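Local coordinates for protein type C neurotoxin (Clostridium botulinum, PDB 3PME) that probably binds nerve-cell membranes, as the receptor-binding domain of a botulinum C/D mosaic neurotoxin thought to recognise gangliosides and phosphatidylethanolamine, at residues T82-I90 against W100-N108; G216-K224 against Y284-D292. One frame throughout, in Å; residues are numbered along the deposited sequence.

Overall arrangement
The two contacts lie in different halves of the receptor-binding domain, their centres 31 Å apart and their nearest atoms about 14 Å apart, and they share no strand or helix. Contact 1 pairs two neighbouring strands of the concanavalin-like half, close in sequence, and combines an apolar inner face with a mostly polar outer one with a bridging water. Contact 2, nearer the centre of the chain, ties the segment that leaves helix 207-218 to a loop of the trefoil half sixty residues on. Both are partly buried. A regular ladder of backbone bonds carries the first, whereas a single bridge, a few aliphatic contacts and turns braced by side chains make the second.

Contact 1 (T82-I90 against W100-N108)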
ATOM      1  N   THR A  82      -5.991  -4.532  13.754  1.00 21.17           N
ATOM      2  CA  THR A  82      -6.997  -3.533  13.395  1.00 22.11           C
ATOM      3  C   THR A  82      -8.374  -3.892  13.951  1.00 25.03           C
ATOM      4  O   THR A  82      -9.123  -3.022  14.402  1.00 23.77           O
ATOM      5  CB  THR A  82      -7.088  -3.385  11.864  1.00 21.84           C
ATOM      6  OG1 THR A  82      -5.823  -2.925  11.365  1.00 20.64           O
ATOM      7  CG2 THR A  82      -8.185  -2.392  11.470  1.00 21.33           C
ATOM      8  N   ASN A  83      -8.681  -5.185  13.927  1.00 25.01           N
ATOM      9  CA  ASN A  83      -9.969  -5.712  14.384  1.00 26.24           C
ATOM     10  C   ASN A  83     -10.159  -5.616  15.894  1.00 26.09           C
ATOM     11  O   ASN A  83     -11.280  -5.680  16.398  1.00 29.65           O
ATOM     12  CB  ASN A  83     -10.108  -7.170  13.929  1.00 27.13           C
ATOM     13  CG  ASN A  83     -11.457  -7.772  14.274  1.00 35.26           C
ATOM     14  OD1 ASN A  83     -12.503  -7.239  13.892  1.00 37.08           O
ATOM     15  ND2 ASN A  83     -11.441  -8.900  14.988  1.00 33.25           N
ATOM     16  N   SER A  84      -9.061  -5.461  16.619  1.00 25.48           N
ATOM     17  CA  SER A  84      -9.113  -5.390  18.075  1.00 25.43           C
ATOM     18  C   SER A  84      -9.761  -4.099  18.590  1.00 29.54           C
ATOM     19  O   SER A  84      -9.469  -3.003  18.107  1.00 27.18           O
ATOM     20  CB  SER A  84      -7.707  -5.533  18.652  1.00 28.23           C
ATOM     21  OG  SER A  84      -7.730  -5.454  20.061  1.00 26.49           O
ATOM     22  N   HIS A  85     -10.632  -4.237  19.585  1.00 26.30           N
ATOM     23  CA  HIS A  85     -11.288  -3.089  20.193  1.00 27.47           C
ATOM     24  C   HIS A  85     -10.362  -2.392  21.177  1.00 28.73           C
ATOM     25  O   HIS A  85     -10.647  -1.279  21.627  1.00 29.46           O
ATOM     26  CB  HIS A  85     -12.555  -3.533  20.931  1.00 26.29           C
ATOM     27  CG  HIS A  85     -13.654  -3.998  20.031  1.00 32.79           C
ATOM     28  ND1 HIS A  85     -13.768  -5.306  19.609  1.00 33.82           N
ATOM     29  CD2 HIS A  85     -14.700  -3.335  19.485  1.00 37.56           C
ATOM     30  CE1 HIS A  85     -14.832  -5.426  18.835  1.00 35.65           C
ATOM     31  NE2 HIS A  85     -15.414  -4.244  18.742  1.00 36.22           N
ATOM     32  N   ASN A  86      -9.266  -3.059  21.524  1.00 27.43           N
ATOM     33  CA  ASN A  86      -8.359  -2.576  22.563  1.00 27.98           C
ATOM     34  C   ASN A  86      -7.494  -1.395  22.114  1.00 29.16           C
ATOM     35  O   ASN A  86      -7.459  -1.049  20.927  1.00 28.17           O
ATOM     36  CB  ASN A  86      -7.467  -3.713  23.065  1.00 29.11           C
ATOM     37  CG  ASN A  86      -8.267  -4.902  23.584  1.00 30.14           C
ATOM     38  OD1 ASN A  86      -9.473  -4.801  23.812  1.00 34.20           O
ATOM     39  ND2 ASN A  86      -7.596  -6.038  23.758  1.00 31.85           N
ATOM     40  N   GLU A  87      -6.814  -0.782  23.080  1.00 27.21           N
ATOM     41  CA  GLU A  87      -5.894   0.322  22.826  1.00 27.95           C
ATOM     42  C   GLU A  87      -4.450  -0.131  22.994  1.00 26.03           C
ATOM     43  O   GLU A  87      -4.113  -0.790  23.975  1.00 31.21           O
ATOM     44  CB  GLU A  87      -6.176   1.477  23.788  1.00 29.28           C
ATOM     45  CG  GLU A  87      -5.139   2.585  23.731  1.00 32.24           C
ATOM     46  CD  GLU A  87      -5.429   3.687  24.726  1.00 39.42           C
ATOM     47  OE1 GLU A  87      -6.402   4.439  24.509  1.00 41.39           O
ATOM     48  OE2 GLU A  87      -4.691   3.792  25.728  1.00 44.95           O
ATOM     49  N   TYR A  88      -3.602   0.215  22.029  1.00 24.69           N
ATOM     50  CA  TYR A  88      -2.195  -0.168  22.059  1.00 26.15           C
ATOM     51  C   TYR A  88      -1.337   1.074  21.868  1.00 27.50           C
ATOM     52  O   TYR A  88      -1.507   1.793  20.886  1.00 26.71           O
ATOM     53  CB  TYR A  88      -1.877  -1.164  20.931  1.00 22.32           C
ATOM     54  CG  TYR A  88      -2.775  -2.390  20.915  1.00 26.37           C
ATOM     55  CD1 TYR A  88      -2.382  -3.570  21.523  1.00 32.23           C
ATOM     56  CD2 TYR A  88      -4.032  -2.346  20.320  1.00 25.74           C
ATOM     57  CE1 TYR A  88      -3.210  -4.687  21.525  1.00 27.29           C
ATOM     58  CE2 TYR A  88      -4.862  -3.454  20.317  1.00 27.02           C
ATOM     59  CZ  TYR A  88      -4.445  -4.617  20.921  1.00 28.69           C
ATOM     60  OH  TYR A  88      -5.281  -5.715  20.924  1.00 32.54           O
ATOM     61  N   THR A  89      -0.427   1.338  22.799  1.00 25.48           N
ATOM     62  CA  THR A  89       0.560   2.385  22.572  1.00 24.92           C
ATOM     63  C   THR A  89       1.634   1.838  21.642  1.00 23.03           C
ATOM     64  O   THR A  89       2.197   0.775  21.898  1.00 26.85           O
ATOM     65  CB  THR A  89       1.190   2.869  23.890  1.00 26.38           C
ATOM     66  OG1 THR A  89       0.175   3.479  24.699  1.00 29.75           O
ATOM     67  CG2 THR A  89       2.283   3.894  23.617  1.00 27.10           C
ATOM     68  N   ILE A  90       1.912   2.557  20.559  1.00 20.64           N
ATOM     69  CA  ILE A  90       2.870   2.105  19.559  1.00 22.38           C
ATOM     70  C   ILE A  90       4.166   2.921  19.574  1.00 22.90           C
ATOM     71  O   ILE A  90       5.255   2.380  19.383  1.00 21.76           O
ATOM     72  CB  ILE A  90       2.258   2.204  18.149  1.00 22.01           C
ATOM     73  CG1 ILE A  90       0.942   1.419  18.092  1.00 29.71           C
ATOM     74  CG2 ILE A  90       3.252   1.744  17.087  1.00 27.35           C
ATOM     75  CD1 ILE A  90       1.055   0.033  18.609  1.00 28.61           C
ATOM     76  N   TRP A 100       4.226  13.196  24.146  1.00 18.64           N
ATOM     77  CA  TRP A 100       3.327  12.764  23.073  1.00 19.47           C
ATOM     78  C   TRP A 100       3.389  11.260  22.907  1.00 17.71           C
ATOM     79  O   TRP A 100       4.355  10.622  23.336  1.00 20.21           O
ATOM     80  CB  TRP A 100       3.683  13.447  21.752  1.00 19.19           C
ATOM     81  CG  TRP A 100       5.108  13.213  21.293  1.00 19.57           C
ATOM     82  CD1 TRP A 100       6.212  13.949  21.623  1.00 21.84           C
ATOM     83  CD2 TRP A 100       5.570  12.166  20.430  1.00 20.88           C
ATOM     84  NE1 TRP A 100       7.329  13.428  21.011  1.00 23.17           N
ATOM     85  CE2 TRP A 100       6.957  12.338  20.265  1.00 20.49           C
ATOM     86  CE3 TRP A 100       4.937  11.107  19.766  1.00 20.61           C
ATOM     87  CZ2 TRP A 100       7.734  11.480  19.471  1.00 21.37           C
ATOM     88  CZ3 TRP A 100       5.706  10.263  18.975  1.00 22.42           C
ATOM     89  CH2 TRP A 100       7.088  10.456  18.839  1.00 22.57           C
ATOM     90  N   LYS A 101       2.348  10.688  22.298  1.00 17.89           N
ATOM     91  CA  LYS A 101       2.381   9.271  21.939  1.00 19.11           C
ATOM     92  C   LYS A 101       1.460   8.996  20.758  1.00 18.35           C
ATOM     93  O   LYS A 101       0.578   9.786  20.433  1.00 18.68           O
ATOM     94  CB  LYS A 101       2.005   8.384  23.137  1.00 22.25           C
ATOM     95  CG  LYS A 101       0.588   8.584  23.659  1.00 23.01           C
ATOM     96  CD  LYS A 101       0.258   7.575  24.760  1.00 26.54           C
ATOM     97  CE  LYS A 101      -1.078   7.905  25.405  1.00 33.20           C
ATOM     98  NZ  LYS A 101      -1.383   7.008  26.553  1.00 40.51           N
ATOM     99  N   LEU A 102       1.712   7.875  20.093  1.00 17.42           N
ATOM    100  CA  LEU A 102       0.836   7.371  19.044  1.00 20.66           C
ATOM    101  C   LEU A 102       0.268   6.044  19.503  1.00 20.61           C
ATOM    102  O   LEU A 102       1.011   5.159  19.945  1.00 20.55           O
ATOM    103  CB  LEU A 102       1.608   7.151  17.751  1.00 20.24           C
ATOM    104  CG  LEU A 102       0.779   6.631  16.566  1.00 21.74           C
ATOM    105  CD1 LEU A 102      -0.112   7.735  16.013  1.00 22.57           C
ATOM    106  CD2 LEU A 102       1.701   6.086  15.483  1.00 25.35           C
ATOM    107  N   CYS A 103      -1.050   5.904  19.396  1.00 20.25           N
ATOM    108  CA  CYS A 103      -1.731   4.655  19.744  1.00 21.86           C
ATOM    109  C   CYS A 103      -2.572   4.140  18.590  1.00 21.52           C
ATOM    110  O   CYS A 103      -2.904   4.876  17.661  1.00 20.71           O
ATOM    111  CB  CYS A 103      -2.661   4.855  20.939  1.00 24.45           C
ATOM    112  SG  CYS A 103      -1.890   5.586  22.378  1.00 28.16           S
ATOM    113  N   ILE A 104      -2.921   2.860  18.675  1.00 22.05           N
ATOM    114  CA  ILE A 104      -3.931   2.250  17.826  1.00 20.70           C
ATOM    115  C   ILE A 104      -5.057   1.832  18.752  1.00 21.33           C
ATOM    116  O   ILE A 104      -4.821   1.251  19.806  1.00 23.71           O
ATOM    117  CB  ILE A 104      -3.377   0.992  17.124  1.00 20.54           C
ATOM    118  CG1 ILE A 104      -2.275   1.380  16.145  1.00 26.51           C
ATOM    119  CG2 ILE A 104      -4.488   0.208  16.431  1.00 25.28           C
ATOM    120  CD1 ILE A 104      -2.769   2.167  15.004  1.00 28.67           C
ATOM    121  N   ARG A 105      -6.287   2.148  18.381  1.00 22.73           N
ATOM    122  CA  ARG A 105      -7.407   1.753  19.213  1.00 25.70           C
ATOM    123  C   ARG A 105      -8.637   1.512  18.363  1.00 24.08           C
ATOM    124  O   ARG A 105      -9.102   2.407  17.660  1.00 24.27           O
ATOM    125  CB  ARG A 105      -7.704   2.811  20.275  1.00 28.94           C
ATOM    126  CG  ARG A 105      -8.942   2.494  21.086  1.00 30.38           C
ATOM    127  CD  ARG A 105      -9.165   3.516  22.200  1.00 35.61           C
ATOM    128  NE  ARG A 105      -9.026   4.894  21.739  1.00 38.94           N
ATOM    129  CZ  ARG A 105      -9.942   5.538  21.024  1.00 43.39           C
ATOM    130  NH1 ARG A 105     -11.067   4.926  20.669  1.00 45.23           N
ATOM    131  NH2 ARG A 105      -9.731   6.792  20.651  1.00 42.53           N
ATOM    132  N   ASN A 106      -9.146   0.285  18.425  1.00 25.24           N
ATOM    133  CA  ASN A 106     -10.368  -0.071  17.717  1.00 27.24           C
ATOM    134  C   ASN A 106     -10.361   0.400  16.260  1.00 26.16           C
ATOM    135  O   ASN A 106     -11.312   1.030  15.800  1.00 27.47           O
ATOM    136  CB  ASN A 106     -11.580   0.512  18.460  1.00 27.33           C
ATOM    137  CG  ASN A 106     -12.892  -0.091  17.996  1.00 28.51           C
ATOM    138  OD1 ASN A 106     -12.922  -1.203  17.473  1.00 29.07           O
ATOM    139  ND2 ASN A 106     -13.985   0.640  18.187  1.00 32.90           N
ATOM    140  N   GLY A 107      -9.285   0.113  15.536  1.00 21.64           N
ATOM    141  CA  GLY A 107      -9.244   0.430  14.120  1.00 21.93           C
ATOM    142  C   GLY A 107      -9.041   1.905  13.810  1.00 20.26           C
ATOM    143  O   GLY A 107      -9.282   2.349  12.699  1.00 20.81           O
ATOM    144  N   ASN A 108      -8.593   2.648  14.814  1.00 20.84           N
ATOM    145  CA  ASN A 108      -8.232   4.053  14.655  1.00 19.32           C
ATOM    146  C   ASN A 108      -6.762   4.239  14.996  1.00 18.46           C
ATOM    147  O   ASN A 108      -6.225   3.508  15.824  1.00 20.83           O
ATOM    148  CB  ASN A 108      -9.049   4.939  15.605  1.00 20.19           C
ATOM    149  CG  ASN A 108     -10.528   4.980  15.258  1.00 23.14           C
ATOM    150  OD1 ASN A 108     -10.985   5.872  14.541  1.00 26.38           O
ATOM    151  ND2 ASN A 108     -11.282   4.015  15.773  1.00 30.95           N
TER
HETATM  152  O   HOH W   1     -11.707  -2.384  14.955  1.00 33.16           O
HETATM  153  O   HOH W   2      -7.434  -1.626  16.876  1.00 25.65           O
HETATM  154  O   HOH W   3      -2.217   4.646  25.366  1.00 41.00           O
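Strands 87-90 and 100-105 run antiparallel, with axes 4.5 Å apart at 145°; Tyr88 and Ile104 form the hydrogen-bonded pair, flanked by the non-hydrogen-bonded pairs Glu87-Arg105 and Thr89-Cys103. They are neighbours in an antiparallel sheet of the concanavalin-like jelly roll. Tyr88 N reaches Ile104 O at 2.7 Å, Ile104 N returns a bond to Tyr88 O at 2.8 Å, and Ile90 N continues the ladder to Leu102 O. Apolar residues suit the inner face: Ile90 CG1 meets Ile104 CG1 at 3.8 Å, and Ile104 also packs on Ile77 of strand 68-77. Tyr88 shares this face. The hydroxyl at the far end of its ring accepts from Ser84 OG at 2.6 Å, a serine whose OG also takes Asn86 N in an ST turn, so the buried phenol is held at its polar end. The other face is mostly polar, with the buried Cys103 beside Thr89. Glu87, with CG anti to the backbone N (chi1 172°), reaches across Arg105 at a slant and makes a long salt bridge, OE1 to NE 3.8 Å; the stronger partner of Arg105 is Glu110. One water joins Glu87 OE2, Thr89 OG1 and Lys101 NZ, bridging two opposite charges that do not touch. Beyond the ladder, the type I' turn from Arg105 to Asn108 places Asn106 and Gly107 at positive phi, which both residue types tolerate well. The Asn106 amide lies beside the His85 ring, planes 28° apart, with OD1 3.4 Å from His85 CD2. A second water donates to Thr82 O and, at 3.0 Å, to Asn106 OD1.

Contact 2 (G216-K224 against Y284-D292); sequences GQILRNVIK and YSRILNGDD
Leu219, the first residue to leave helical geometry after helix 207-218, sends CD1 against Arg286 NH1 at 3.7 Å, the two side chains crossing at about a right angle. Arg286 is extended from CG to NE, which carries its guanidinium out to the leucine methyl. The chain then folds through a type I turn from Leu219 to Val222 and meets the loop that precedes strand 292-299 of the beta-trefoil half. Arg220 leads its side chain away to a salt bridge with Glu215. Asn221 O accepts from Asn289 N at 2.8 Å, the donor tilted 34° from the carbonyl plane, while Leu288 CA adds a CA-H...O contact to the same oxygen at 3.2 Å. Asn289 in turn uses OD1 to take the backbone N of Asn347. Val222 is the residue bridged with Leu288; its CG2 lies anti to the carbonyl carbon and touches Leu288 CD2 at 4.0 Å. Ile223 N completes the bridge to Ile287 O at 2.9 Å. Its branched side chain fits a buried place between strand and loop: CG1 packs on Ile287 CG2, CD1 comes within 3.8 Å of Asn289 CA, and both isoleucines rest on Ile345. Lys224 curls back, chi1 and chi2 near -55°, so that NZ donates to Ile218 O at 2.7 Å and also to Leu219 O and Val222 O. Within the facing loop, Asp291 OD2 accepts Leu288 N at 2.8 Å from above its carboxylate plane and also pairs with Lys281; Gly290 allows the type II turn between them. With two backbone bonds crossing, the join owes much of its shape to turns set on each side: the buried ammonium is satisfied by three carbonyls, and the Asp291 carboxylate probably helps hold the opposing loop's turn, its negative charge likely balanced in part by Lys281.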
ATOM      1  N   GLY A 216       7.759  11.585  -2.765  1.00 25.28           N
ATOM      2  CA  GLY A 216       9.115  11.080  -2.765  1.00 28.19           C
ATOM      3  C   GLY A 216       9.125   9.660  -2.240  1.00 29.26           C
ATOM      4  O   GLY A 216       9.720   8.759  -2.836  1.00 32.69           O
ATOM      5  N   GLN A 217       8.418   9.449  -1.138  1.00 22.49           N
ATOM      6  CA  GLN A 217       8.527   8.202  -0.396  1.00 22.42           C
ATOM      7  C   GLN A 217       7.585   7.102  -0.875  1.00 19.89           C
ATOM      8  O   GLN A 217       7.736   5.945  -0.480  1.00 24.27           O
ATOM      9  CB  GLN A 217       8.326   8.464   1.094  1.00 22.47           C
ATOM     10  CG  GLN A 217       9.439   9.319   1.708  1.00 21.51           C
ATOM     11  CD  GLN A 217       9.193   9.613   3.166  1.00 20.95           C
ATOM     12  OE1 GLN A 217       8.126   9.312   3.695  1.00 19.37           O
ATOM     13  NE2 GLN A 217      10.186  10.185   3.830  1.00 23.89           N
ATOM     14  N   ILE A 218       6.625   7.445  -1.725  1.00 22.47           N
ATOM     15  CA  ILE A 218       5.726   6.412  -2.244  1.00 22.37           C
ATOM     16  C   ILE A 218       6.411   5.562  -3.310  1.00 22.96           C
ATOM     17  O   ILE A 218       5.946   4.465  -3.612  1.00 23.20           O
ATOM     18  CB  ILE A 218       4.399   6.980  -2.766  1.00 24.49           C
ATOM     19  CG1 ILE A 218       3.318   5.890  -2.769  1.00 22.37           C
ATOM     20  CG2 ILE A 218       4.586   7.597  -4.136  1.00 25.61           C
ATOM     21  CD1 ILE A 218       1.886   6.411  -2.938  1.00 26.28           C
ATOM     22  N   LEU A 219       7.526   6.062  -3.844  1.00 23.10           N
ATOM     23  CA  LEU A 219       8.280   5.389  -4.914  1.00 22.88           C
ATOM     24  C   LEU A 219       7.424   5.218  -6.154  1.00 23.13           C
ATOM     25  O   LEU A 219       6.958   4.118  -6.469  1.00 22.58           O
ATOM     26  CB  LEU A 219       8.843   4.042  -4.455  1.00 21.94           C
ATOM     27  CG  LEU A 219       9.658   4.009  -3.165  1.00 25.14           C
ATOM     28  CD1 LEU A 219      10.269   2.621  -2.999  1.00 25.50           C
ATOM     29  CD2 LEU A 219      10.754   5.071  -3.167  1.00 26.35           C
ATOM     30  N   ARG A 220       7.217   6.318  -6.857  1.00 21.95           N
ATOM     31  CA  ARG A 220       6.353   6.319  -8.020  1.00 24.70           C
ATOM     32  C   ARG A 220       6.883   5.423  -9.141  1.00 21.99           C
ATOM     33  O   ARG A 220       6.134   5.086 -10.044  1.00 28.76           O
ATOM     34  CB  ARG A 220       6.144   7.744  -8.538  1.00 31.48           C
ATOM     35  CG  ARG A 220       5.385   8.640  -7.574  1.00 34.25           C
ATOM     36  CD  ARG A 220       4.298   9.422  -8.290  1.00 43.48           C
ATOM     37  NE  ARG A 220       3.535  10.257  -7.363  1.00 50.06           N
ATOM     38  CZ  ARG A 220       2.350   9.932  -6.852  1.00 46.45           C
ATOM     39  NH1 ARG A 220       1.772   8.787  -7.181  1.00 49.87           N
ATOM     40  NH2 ARG A 220       1.736  10.761  -6.020  1.00 47.70           N
ATOM     41  N   ASN A 221       8.162   5.058  -9.093  1.00 21.50           N
ATOM     42  CA  ASN A 221       8.709   4.130 -10.094  1.00 21.75           C
ATOM     43  C   ASN A 221       8.213   2.715  -9.932  1.00 23.31           C
ATOM     44  O   ASN A 221       8.328   1.906 -10.859  1.00 24.24           O
ATOM     45  CB  ASN A 221      10.230   4.061 -10.019  1.00 22.63           C
ATOM     46  CG  ASN A 221      10.893   5.303 -10.545  1.00 25.17           C
ATOM     47  OD1 ASN A 221      10.254   6.133 -11.181  1.00 26.16           O
ATOM     48  ND2 ASN A 221      12.187   5.435 -10.289  1.00 27.22           N
ATOM     49  N   VAL A 222       7.711   2.405  -8.746  1.00 24.65           N
ATOM     50  CA  VAL A 222       7.477   1.021  -8.360  1.00 21.04           C
ATOM     51  C   VAL A 222       5.988   0.726  -8.383  1.00 19.84           C
ATOM     52  O   VAL A 222       5.202   1.426  -7.749  1.00 19.57           O
ATOM     53  CB  VAL A 222       8.051   0.736  -6.949  1.00 21.70           C
ATOM     54  CG1 VAL A 222       7.804  -0.709  -6.550  1.00 25.32           C
ATOM     55  CG2 VAL A 222       9.559   1.063  -6.904  1.00 22.18           C
ATOM     56  N   ILE A 223       5.583  -0.293  -9.139  1.00 20.02           N
ATOM     57  CA  ILE A 223       4.184  -0.688  -9.112  1.00 17.21           C
ATOM     58  C   ILE A 223       3.920  -1.313  -7.753  1.00 18.55           C
ATOM     59  O   ILE A 223       4.803  -1.951  -7.187  1.00 18.53           O
ATOM     60  CB  ILE A 223       3.854  -1.720 -10.213  1.00 16.48           C
ATOM     61  CG1 ILE A 223       4.335  -1.228 -11.580  1.00 20.46           C
ATOM     62  CG2 ILE A 223       2.362  -2.013 -10.228  1.00 18.90           C
ATOM     63  CD1 ILE A 223       3.616   0.006 -12.103  1.00 20.68           C
ATOM     64  N   LYS A 224       2.715  -1.130  -7.218  1.00 17.73           N
ATOM     65  CA  LYS A 224       2.410  -1.664  -5.891  1.00 17.04           C
ATOM     66  C   LYS A 224       1.410  -2.810  -5.913  1.00 17.17           C
ATOM     67  O   LYS A 224       0.567  -2.902  -6.806  1.00 18.15           O
ATOM     68  CB  LYS A 224       1.843  -0.560  -4.994  1.00 16.19           C
ATOM     69  CG  LYS A 224       2.700   0.687  -4.942  1.00 19.21           C
ATOM     70  CD  LYS A 224       4.127   0.385  -4.518  1.00 18.24           C
ATOM     71  CE  LYS A 224       4.851   1.692  -4.159  1.00 21.93           C
ATOM     72  NZ  LYS A 224       4.807   2.671  -5.295  1.00 21.40           N
ATOM     73  N   TYR A 284      11.710 -12.394  -8.732  1.00 26.48           N
ATOM     74  CA  TYR A 284      11.313 -11.639  -7.550  1.00 24.88           C
ATOM     75  C   TYR A 284      11.835 -10.199  -7.483  1.00 24.66           C
ATOM     76  O   TYR A 284      11.734  -9.565  -6.443  1.00 25.36           O
ATOM     77  CB  TYR A 284      11.626 -12.412  -6.268  1.00 27.42           C
ATOM     78  CG  TYR A 284      10.976 -13.784  -6.229  1.00 28.68           C
ATOM     79  CD1 TYR A 284      11.651 -14.897  -6.690  1.00 26.04           C
ATOM     80  CD2 TYR A 284       9.688 -13.957  -5.729  1.00 26.50           C
ATOM     81  CE1 TYR A 284      11.071 -16.156  -6.664  1.00 25.29           C
ATOM     82  CE2 TYR A 284       9.099 -15.212  -5.692  1.00 29.31           C
ATOM     83  CZ  TYR A 284       9.800 -16.304  -6.163  1.00 27.70           C
ATOM     84  OH  TYR A 284       9.237 -17.563  -6.132  1.00 30.82           O
ATOM     85  N   SER A 285      12.367  -9.679  -8.586  1.00 24.41           N
ATOM     86  CA  SER A 285      12.734  -8.257  -8.612  1.00 23.72           C
ATOM     87  C   SER A 285      11.493  -7.359  -8.687  1.00 23.26           C
ATOM     88  O   SER A 285      10.403  -7.811  -9.051  1.00 22.42           O
ATOM     89  CB  SER A 285      13.708  -7.938  -9.751  1.00 31.73           C
ATOM     90  OG  SER A 285      13.107  -8.077 -11.020  1.00 32.57           O
ATOM     91  N   ARG A 286      11.654  -6.095  -8.316  1.00 21.36           N
ATOM     92  CA  ARG A 286      10.525  -5.164  -8.336  1.00 20.13           C
ATOM     93  C   ARG A 286      10.050  -4.879  -9.744  1.00 22.29           C
ATOM     94  O   ARG A 286      10.855  -4.750 -10.674  1.00 23.97           O
ATOM     95  CB  ARG A 286      10.886  -3.853  -7.634  1.00 21.72           C
ATOM     96  CG  ARG A 286      11.119  -3.998  -6.148  1.00 23.53           C
ATOM     97  CD  ARG A 286      11.600  -2.689  -5.552  1.00 27.52           C
ATOM     98  NE  ARG A 286      11.563  -2.728  -4.094  1.00 30.25           N
ATOM     99  CZ  ARG A 286      11.785  -1.670  -3.313  1.00 28.32           C
ATOM    100  NH1 ARG A 286      12.081  -0.500  -3.855  1.00 33.61           N
ATOM    101  NH2 ARG A 286      11.725  -1.794  -1.994  1.00 30.70           N
ATOM    102  N   ILE A 287       8.733  -4.786  -9.896  1.00 19.85           N
ATOM    103  CA  ILE A 287       8.127  -4.423 -11.165  1.00 19.88           C
ATOM    104  C   ILE A 287       7.973  -2.912 -11.234  1.00 19.12           C
ATOM    105  O   ILE A 287       7.369  -2.295 -10.354  1.00 20.14           O
ATOM    106  CB  ILE A 287       6.776  -5.114 -11.351  1.00 18.50           C
ATOM    107  CG1 ILE A 287       6.983  -6.636 -11.336  1.00 18.66           C
ATOM    108  CG2 ILE A 287       6.141  -4.681 -12.665  1.00 19.71           C
ATOM    109  CD1 ILE A 287       5.693  -7.446 -11.424  1.00 19.40           C
ATOM    110  N   LEU A 288       8.542  -2.318 -12.269  1.00 19.36           N
ATOM    111  CA  LEU A 288       8.590  -0.867 -12.389  1.00 20.97           C
ATOM    112  C   LEU A 288       7.604  -0.328 -13.403  1.00 21.72           C
ATOM    113  O   LEU A 288       7.209  -1.002 -14.345  1.00 22.25           O
ATOM    114  CB  LEU A 288      10.002  -0.413 -12.775  1.00 23.60           C
ATOM    115  CG  LEU A 288      11.113  -0.859 -11.831  1.00 24.78           C
ATOM    116  CD1 LEU A 288      12.439  -0.214 -12.236  1.00 27.93           C
ATOM    117  CD2 LEU A 288      10.787  -0.543 -10.375  1.00 25.54           C
ATOM    118  N   ASN A 289       7.212   0.917 -13.187  1.00 20.75           N
ATOM    119  CA  ASN A 289       6.415   1.651 -14.137  1.00 19.47           C
ATOM    120  C   ASN A 289       6.954   1.555 -15.571  1.00 25.20           C
ATOM    121  O   ASN A 289       8.106   1.914 -15.841  1.00 24.98           O
ATOM    122  CB  ASN A 289       6.360   3.107 -13.654  1.00 21.65           C
ATOM    123  CG  ASN A 289       5.515   3.980 -14.531  1.00 28.07           C
ATOM    124  OD1 ASN A 289       4.368   3.657 -14.839  1.00 29.12           O
ATOM    125  ND2 ASN A 289       6.079   5.112 -14.949  1.00 33.17           N
ATOM    126  N   GLY A 290       6.120   1.054 -16.483  1.00 21.42           N
ATOM    127  CA  GLY A 290       6.496   0.885 -17.874  1.00 22.28           C
ATOM    128  C   GLY A 290       7.129  -0.452 -18.256  1.00 21.59           C
ATOM    129  O   GLY A 290       7.427  -0.684 -19.430  1.00 25.02           O
ATOM    130  N   ASP A 291       7.353  -1.325 -17.284  1.00 20.45           N
ATOM    131  CA  ASP A 291       7.970  -2.624 -17.580  1.00 20.91           C
ATOM    132  C   ASP A 291       7.095  -3.445 -18.528  1.00 20.01           C
ATOM    133  O   ASP A 291       5.861  -3.406 -18.432  1.00 20.43           O
ATOM    134  CB  ASP A 291       8.216  -3.428 -16.295  1.00 19.24           C
ATOM    135  CG  ASP A 291       9.534  -3.086 -15.613  1.00 19.62           C
ATOM    136  OD1 ASP A 291      10.338  -2.330 -16.204  1.00 25.25           O
ATOM    137  OD2 ASP A 291       9.772  -3.599 -14.494  1.00 22.50           O
ATOM    138  N   ASP A 292       7.744  -4.189 -19.430  1.00 20.44           N
ATOM    139  CA  ASP A 292       7.068  -5.143 -20.311  1.00 20.27           C
ATOM    140  C   ASP A 292       7.004  -6.486 -19.590  1.00 18.77           C
ATOM    141  O   ASP A 292       8.026  -7.015 -19.146  1.00 19.83           O
ATOM    142  CB  ASP A 292       7.842  -5.333 -21.623  1.00 23.08           C
ATOM    143  CG  ASP A 292       7.466  -4.311 -22.694  1.00 32.74           C
ATOM    144  OD1 ASP A 292       6.720  -3.353 -22.402  1.00 32.17           O
ATOM    145  OD2 ASP A 292       7.911  -4.477 -23.849  1.00 37.91           O
TER